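Local coordinates for protein citrate synthase (Thermotoga maritima, PDB 2P2W) that probably catalyses the condensation of oxaloacetate with acetyl-CoA and water to give citrate and CoA, a step of the tricarboxylic acid cycle, at residues I80-P85 against Y130-G135; L126-R131 against K136-P141. All coordinates share one frame; numbering follows the deposited sequence.

Interaction 1 of 2, residues I80-P85 against Y130-G135; sequences ILYHLP and YRYSKG
Tyr132, in the last turn of helix 110-133, reaches into the turn that ends helix 75-81 and supplies most of the buried surface here. With CG anti to the backbone N (chi1 164°), its ring heads straight for that turn. CB comes first, beside the CD2 methyl of Leu81, and CG and CD2 then lie along the same leucine, with Tyr132 CD2 3.8 Å from Leu81 CD1. On the other flank, CD1 and CE1 meet the ring of Tyr82, and Tyr132 CE1 stands 3.4 Å from Tyr82 CD1. The two rings are steeply inclined, their planes 83° apart. Farther out, CE2 and CZ pass beneath a backbone carbonyl: Leu81 O sits over one face of the ring, offset toward its rim, 3.2 Å from Tyr132 CE2. That oxygen is already used by the turn, accepting a bond from Leu84 N.

At the tip, Tyr132 OH donates to Leu84 O at 2.7 Å, in the carbonyl plane. Tyrosine suits this place because its ring fills the space between Leu81 and Tyr82 while its hydroxyl satisfies a backbone oxygen beyond them. Lys86 adds a weak bond to the same hydroxyl. Close by, His83 stacks on His83 of the second subunit, so the turn also borders the dimer interface.

The two elements joined are both helix ends, within the largely helical citrate synthase fold. Leu81 to Leu84 form a type I beta turn, and helix 110-133 closes in a Schellman motif, with Gly135 at positive phi and its N bonded to Tyr132 O.

Interaction 2 of 2, residues L126-R131 against K136-P141; sequences LAYYYR and KELIRP
Arg131 lays its guanidinium between two aliphatic chains, Lys136 CD over one face and Ile139 CD1 over the centre of the other, 3.5 Å from Arg131 CZ. This packing is built on the Schellman motif that ends helix 110-133: Lys136 N donates to Arg131 O at 2.8 Å and the chain turns back along the helix. Bends at chi2 and chi3 (-70° and -67°) fold the arginine toward the returning loop. There it grips a backbone oxygen side-on: Arg131 NE donates to Glu137 O at 2.9 Å and Arg131 NH2 to the same oxygen at 3.1 Å, and that oxygen lies in the guanidinium plane. Replacing Arg131 with an alanine would probably leave Glu137 O without both of these donors and open a gap between Lys136 and Ile139.

Arginine suits this partly exposed place because its flat head can bond at its edge while its faces take hydrocarbon. The weak bond from Arg131 NH1 to Met155 O links the group to helix 147-156. One turn earlier, Tyr128 offers a broad face to Leu138, whose CD1 lies 4.3 Å from the ring centroid in a CH-pi contact. At the ring's far end, Tyr128 OH approaches Pro141 CD to 3.3 Å.

How the interactions relate
Both interactions use the end of helix 110-133, where their ranges overlap, but Tyr132 carries the first and Arg131 and Tyr128 the second; their centres are about 9 Å apart. Interaction 1 is partly buried and brings together parts of the chain distant in sequence, the end of helix 75-81 and the end of helix 110-133; interaction 2 is a surface contact, in which that helix receives its own following loop. Their chemistry differs accordingly: a neutral tyrosine hydroxyl serves a backbone oxygen in the first, a charged guanidinium in the second. Tyr82 touches Leu138, and Pro85 O probably accepts a bond from Tyr129 OH, so the two packings meet directly. Neighbouring subunit residues reach interaction 1 alone.

Interaction 1 of 2, residues I80-P85 against Y130-G135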
loop_
_atom_site.group_PDB
_atom_site.type_symbol
_atom_site.label_atom_id
_atom_site.label_comp_id
_atom_site.label_asym_id
_atom_site.label_seq_id
_atom_site.Cartn_x
_atom_site.Cartn_y
_atom_site.Cartn_z
ATOM N N ILE A 80 22.890 -5.605 0.456
ATOM C CA ILE A 80 21.695 -6.334 0.048
ATOM C C ILE A 80 21.558 -6.364 -1.474
ATOM O O ILE A 80 21.173 -7.380 -2.047
ATOM C CB ILE A 80 20.433 -5.683 0.658
ATOM C CG1 ILE A 80 20.346 -6.030 2.145
ATOM C CG2 ILE A 80 19.189 -6.130 -0.086
ATOM C CD1 ILE A 80 19.762 -4.922 3.000
ATOM N N LEU A 81 21.876 -5.246 -2.120
ATOM C CA LEU A 81 21.781 -5.139 -3.577
ATOM C C LEU A 81 22.470 -6.281 -4.315
ATOM O O LEU A 81 21.892 -6.892 -5.217
ATOM C CB LEU A 81 22.383 -3.814 -4.052
ATOM C CG LEU A 81 22.476 -3.630 -5.571
ATOM C CD1 LEU A 81 21.080 -3.527 -6.160
ATOM C CD2 LEU A 81 23.281 -2.385 -5.899
ATOM N N TYR A 82 23.705 -6.568 -3.921
ATOM C CA TYR A 82 24.505 -7.586 -4.606
ATOM C C TYR A 82 24.057 -9.036 -4.317
ATOM O O TYR A 82 24.661 -9.999 -4.778
ATOM C CB TYR A 82 25.985 -7.382 -4.245
ATOM C CG TYR A 82 26.558 -6.287 -5.087
ATOM C CD1 TYR A 82 26.848 -6.517 -6.429
ATOM C CD2 TYR A 82 26.772 -5.016 -4.547
ATOM C CE1 TYR A 82 27.327 -5.485 -7.232
ATOM C CE2 TYR A 82 27.257 -3.985 -5.346
ATOM C CZ TYR A 82 27.536 -4.218 -6.684
ATOM O OH TYR A 82 28.004 -3.195 -7.491
ATOM N N HIS A 83 22.978 -9.186 -3.508
ATOM C CA HIS A 83 22.456 -10.529 -3.240
ATOM C C HIS A 83 21.021 -10.690 -3.784
ATOM O O HIS A 83 20.340 -11.674 -3.534
ATOM C CB HIS A 83 22.463 -10.783 -1.723
ATOM C CG HIS A 83 23.883 -10.873 -1.196
ATOM N ND1 HIS A 83 24.514 -9.828 -0.599
ATOM C CD2 HIS A 83 24.756 -11.973 -1.208
ATOM C CE1 HIS A 83 25.746 -10.290 -0.287
ATOM N NE2 HIS A 83 25.921 -11.570 -0.640
ATOM N N LEU A 84 20.558 -9.639 -4.508
ATOM C CA LEU A 84 19.202 -9.675 -5.084
ATOM C C LEU A 84 19.209 -10.314 -6.478
ATOM O O LEU A 84 20.214 -10.329 -7.176
ATOM C CB LEU A 84 18.707 -8.246 -5.280
ATOM C CG LEU A 84 18.364 -7.450 -4.016
ATOM C CD1 LEU A 84 17.935 -6.036 -4.391
ATOM C CD2 LEU A 84 17.206 -8.055 -3.213
ATOM N N PRO A 85 18.055 -10.858 -6.889
ATOM C CA PRO A 85 17.975 -11.462 -8.220
ATOM C C PRO A 85 18.171 -10.297 -9.189
ATOM O O PRO A 85 17.915 -9.149 -8.828
ATOM C CB PRO A 85 16.551 -12.011 -8.264
ATOM C CG PRO A 85 16.272 -12.340 -6.833
ATOM C CD PRO A 85 16.843 -11.149 -6.104
ATOM N N TYR A 130 20.000 -0.981 -11.996
ATOM C CA TYR A 130 20.172 -1.100 -13.435
ATOM C C TYR A 130 21.598 -1.563 -13.748
ATOM O O TYR A 130 21.797 -2.547 -14.469
ATOM C CB TYR A 130 19.909 0.250 -14.096
ATOM C CG TYR A 130 20.119 0.258 -15.589
ATOM C CD1 TYR A 130 19.288 -0.479 -16.434
ATOM C CD2 TYR A 130 21.140 1.016 -16.162
ATOM C CE1 TYR A 130 19.470 -0.459 -17.815
ATOM C CE2 TYR A 130 21.328 1.044 -17.541
ATOM C CZ TYR A 130 20.489 0.305 -18.360
ATOM O OH TYR A 130 20.675 0.329 -19.723
ATOM N N ARG A 131 22.581 -0.849 -13.200
ATOM C CA ARG A 131 23.990 -1.176 -13.415
ATOM C C ARG A 131 24.292 -2.581 -12.904
ATOM O O ARG A 131 24.934 -3.381 -13.588
ATOM C CB ARG A 131 24.886 -0.170 -12.687
ATOM C CG ARG A 131 24.648 1.279 -13.077
ATOM C CD ARG A 131 25.130 1.581 -14.492
ATOM N NE ARG A 131 26.583 1.491 -14.611
ATOM C CZ ARG A 131 27.264 1.845 -15.697
ATOM N NH1 ARG A 131 26.624 2.318 -16.760
ATOM N NH2 ARG A 131 28.585 1.726 -15.725
ATOM N N TYR A 132 23.827 -2.867 -11.692
ATOM C CA TYR A 132 24.029 -4.167 -11.067
ATOM C C TYR A 132 23.439 -5.298 -11.901
ATOM O O TYR A 132 24.128 -6.268 -12.221
ATOM C CB TYR A 132 23.396 -4.179 -9.672
ATOM C CG TYR A 132 23.209 -5.562 -9.091
ATOM C CD1 TYR A 132 24.307 -6.361 -8.768
ATOM C CD2 TYR A 132 21.931 -6.075 -8.868
ATOM C CE1 TYR A 132 24.136 -7.639 -8.235
ATOM C CE2 TYR A 132 21.747 -7.350 -8.339
ATOM C CZ TYR A 132 22.856 -8.126 -8.024
ATOM O OH TYR A 132 22.675 -9.385 -7.499
ATOM N N SER A 133 22.166 -5.169 -12.258
ATOM C CA SER A 133 21.489 -6.200 -13.038
ATOM C C SER A 133 22.178 -6.488 -14.370
ATOM O O SER A 133 22.055 -7.583 -14.914
ATOM C CB SER A 133 20.028 -5.808 -13.285
ATOM O OG SER A 133 19.939 -4.622 -14.055
ATOM N N LYS A 134 22.907 -5.509 -14.893
ATOM C CA LYS A 134 23.602 -5.686 -16.162
ATOM C C LYS A 134 25.099 -5.938 -16.003
ATOM O O LYS A 134 25.853 -5.878 -16.976
ATOM C CB LYS A 134 23.360 -4.473 -17.059
ATOM C CG LYS A 134 21.911 -4.365 -17.502
ATOM C CD LYS A 134 21.703 -3.295 -18.555
ATOM C CE LYS A 134 20.485 -3.625 -19.403
ATOM N NZ LYS A 134 20.213 -2.586 -20.436
ATOM N N GLY A 135 25.517 -6.222 -14.773
ATOM C CA GLY A 135 26.912 -6.509 -14.493
ATOM C C GLY A 135 27.896 -5.379 -14.730
ATOM O O GLY A 135 29.071 -5.627 -14.998
#

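Interaction 2 of 2, residues L126-R131 against K136-P141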
loop_
_atom_site.group_PDB
_atom_site.type_symbol
_atom_site.label_atom_id
_atom_site.label_comp_id
_atom_site.label_asym_id
_atom_site.label_seq_id
_atom_site.Cartn_x
_atom_site.Cartn_y
_atom_site.Cartn_z
ATOM N N LEU A 126 17.216 3.141 -8.499
ATOM C CA LEU A 126 16.980 2.669 -9.860
ATOM C C LEU A 126 18.263 2.510 -10.666
ATOM O O LEU A 126 18.469 1.486 -11.313
ATOM C CB LEU A 126 16.037 3.624 -10.599
ATOM C CG LEU A 126 14.662 3.863 -9.969
ATOM C CD1 LEU A 126 13.823 4.737 -10.894
ATOM C CD2 LEU A 126 13.967 2.529 -9.724
ATOM N N ALA A 127 19.122 3.526 -10.634
ATOM C CA ALA A 127 20.368 3.473 -11.389
ATOM C C ALA A 127 21.275 2.343 -10.906
ATOM O O ALA A 127 21.820 1.589 -11.716
ATOM C CB ALA A 127 21.090 4.812 -11.300
ATOM N N TYR A 128 21.428 2.218 -9.591
ATOM C CA TYR A 128 22.267 1.165 -9.027
ATOM C C TYR A 128 21.786 -0.223 -9.422
ATOM O O TYR A 128 22.594 -1.088 -9.767
ATOM C CB TYR A 128 22.291 1.253 -7.501
ATOM C CG TYR A 128 23.277 2.250 -6.921
ATOM C CD1 TYR A 128 23.906 3.206 -7.720
ATOM C CD2 TYR A 128 23.562 2.243 -5.558
ATOM C CE1 TYR A 128 24.798 4.135 -7.165
ATOM C CE2 TYR A 128 24.441 3.160 -4.997
ATOM C CZ TYR A 128 25.056 4.102 -5.802
ATOM O OH TYR A 128 25.915 5.010 -5.228
ATOM N N TYR A 129 20.477 -0.448 -9.357
ATOM C CA TYR A 129 19.952 -1.762 -9.705
ATOM C C TYR A 129 20.129 -2.029 -11.195
ATOM O O TYR A 129 20.382 -3.159 -11.605
ATOM C CB TYR A 129 18.476 -1.891 -9.314
ATOM C CG TYR A 129 17.951 -3.292 -9.521
ATOM C CD1 TYR A 129 18.195 -4.295 -8.576
ATOM C CD2 TYR A 129 17.294 -3.642 -10.695
ATOM C CE1 TYR A 129 17.801 -5.615 -8.808
ATOM C CE2 TYR A 129 16.893 -4.955 -10.934
ATOM C CZ TYR A 129 17.151 -5.935 -9.991
ATOM O OH TYR A 129 16.759 -7.232 -10.241
ATOM N N TYR A 130 20.000 -0.981 -11.996
ATOM C CA TYR A 130 20.172 -1.100 -13.435
ATOM C C TYR A 130 21.598 -1.563 -13.748
ATOM O O TYR A 130 21.797 -2.547 -14.469
ATOM C CB TYR A 130 19.909 0.250 -14.096
ATOM C CG TYR A 130 20.119 0.258 -15.589
ATOM C CD1 TYR A 130 19.288 -0.479 -16.434
ATOM C CD2 TYR A 130 21.140 1.016 -16.162
ATOM C CE1 TYR A 130 19.470 -0.459 -17.815
ATOM C CE2 TYR A 130 21.328 1.044 -17.541
ATOM C CZ TYR A 130 20.489 0.305 -18.360
ATOM O OH TYR A 130 20.675 0.329 -19.723
ATOM N N ARG A 131 22.581 -0.849 -13.200
ATOM C CA ARG A 131 23.990 -1.176 -13.415
ATOM C C ARG A 131 24.292 -2.581 -12.904
ATOM O O ARG A 131 24.934 -3.381 -13.588
ATOM C CB ARG A 131 24.886 -0.170 -12.687
ATOM C CG ARG A 131 24.648 1.279 -13.077
ATOM C CD ARG A 131 25.130 1.581 -14.492
ATOM N NE ARG A 131 26.583 1.491 -14.611
ATOM C CZ ARG A 131 27.264 1.845 -15.697
ATOM N NH1 ARG A 131 26.624 2.318 -16.760
ATOM N NH2 ARG A 131 28.585 1.726 -15.725
ATOM N N LYS A 136 27.426 -4.141 -14.634
ATOM C CA LYS A 136 28.286 -2.982 -14.834
ATOM C C LYS A 136 28.690 -2.369 -13.501
ATOM O O LYS A 136 28.013 -2.556 -12.490
ATOM C CB LYS A 136 27.567 -1.924 -15.673
ATOM C CG LYS A 136 27.272 -2.344 -17.098
ATOM C CD LYS A 136 26.828 -1.150 -17.922
ATOM C CE LYS A 136 26.830 -1.470 -19.407
ATOM N NZ LYS A 136 26.908 -0.228 -20.227
ATOM N N GLU A 137 29.797 -1.636 -13.498
ATOM C CA GLU A 137 30.262 -0.990 -12.276
ATOM C C GLU A 137 29.295 0.132 -11.909
ATOM O O GLU A 137 28.771 0.820 -12.785
ATOM C CB GLU A 137 31.666 -0.407 -12.472
ATOM C CG GLU A 137 32.769 -1.443 -12.648
ATOM C CD GLU A 137 32.838 -2.427 -11.491
ATOM O OE1 GLU A 137 33.359 -2.051 -10.419
ATOM O OE2 GLU A 137 32.368 -3.574 -11.651
ATOM N N LEU A 138 29.053 0.310 -10.617
ATOM C CA LEU A 138 28.156 1.362 -10.165
ATOM C C LEU A 138 28.763 2.720 -10.480
ATOM O O LEU A 138 29.986 2.876 -10.502
ATOM C CB LEU A 138 27.924 1.266 -8.654
ATOM C CG LEU A 138 27.281 0.000 -8.082
ATOM C CD1 LEU A 138 27.172 0.122 -6.569
ATOM C CD2 LEU A 138 25.905 -0.204 -8.696
ATOM N N ILE A 139 27.903 3.695 -10.746
ATOM C CA ILE A 139 28.350 5.057 -11.003
ATOM C C ILE A 139 27.736 5.861 -9.868
ATOM O O ILE A 139 26.522 6.074 -9.828
ATOM C CB ILE A 139 27.853 5.584 -12.363
ATOM C CG1 ILE A 139 28.543 4.813 -13.494
ATOM C CG2 ILE A 139 28.143 7.079 -12.483
ATOM C CD1 ILE A 139 28.051 5.172 -14.893
ATOM N N ARG A 140 28.583 6.277 -8.930
ATOM C CA ARG A 140 28.141 7.013 -7.744
ATOM C C ARG A 140 27.501 8.363 -8.098
ATOM O O ARG A 140 27.814 8.983 -9.106
ATOM C CB ARG A 140 29.356 7.233 -6.841
ATOM C CG ARG A 140 30.062 5.924 -6.488
ATOM C CD ARG A 140 29.331 5.156 -5.381
ATOM N NE ARG A 140 29.955 3.847 -5.164
ATOM C CZ ARG A 140 29.561 3.148 -4.083
ATOM N NH1 ARG A 140 28.646 3.642 -3.269
ATOM N NH2 ARG A 140 30.101 1.949 -3.840
ATOM N N PRO A 141 26.579 8.829 -7.241
ATOM C CA PRO A 141 25.905 10.109 -7.472
ATOM C C PRO A 141 26.947 11.228 -7.498
ATOM O O PRO A 141 27.895 11.211 -6.713
ATOM C CB PRO A 141 24.975 10.239 -6.264
ATOM C CG PRO A 141 24.726 8.816 -5.854
ATOM C CD PRO A 141 26.081 8.182 -6.014
#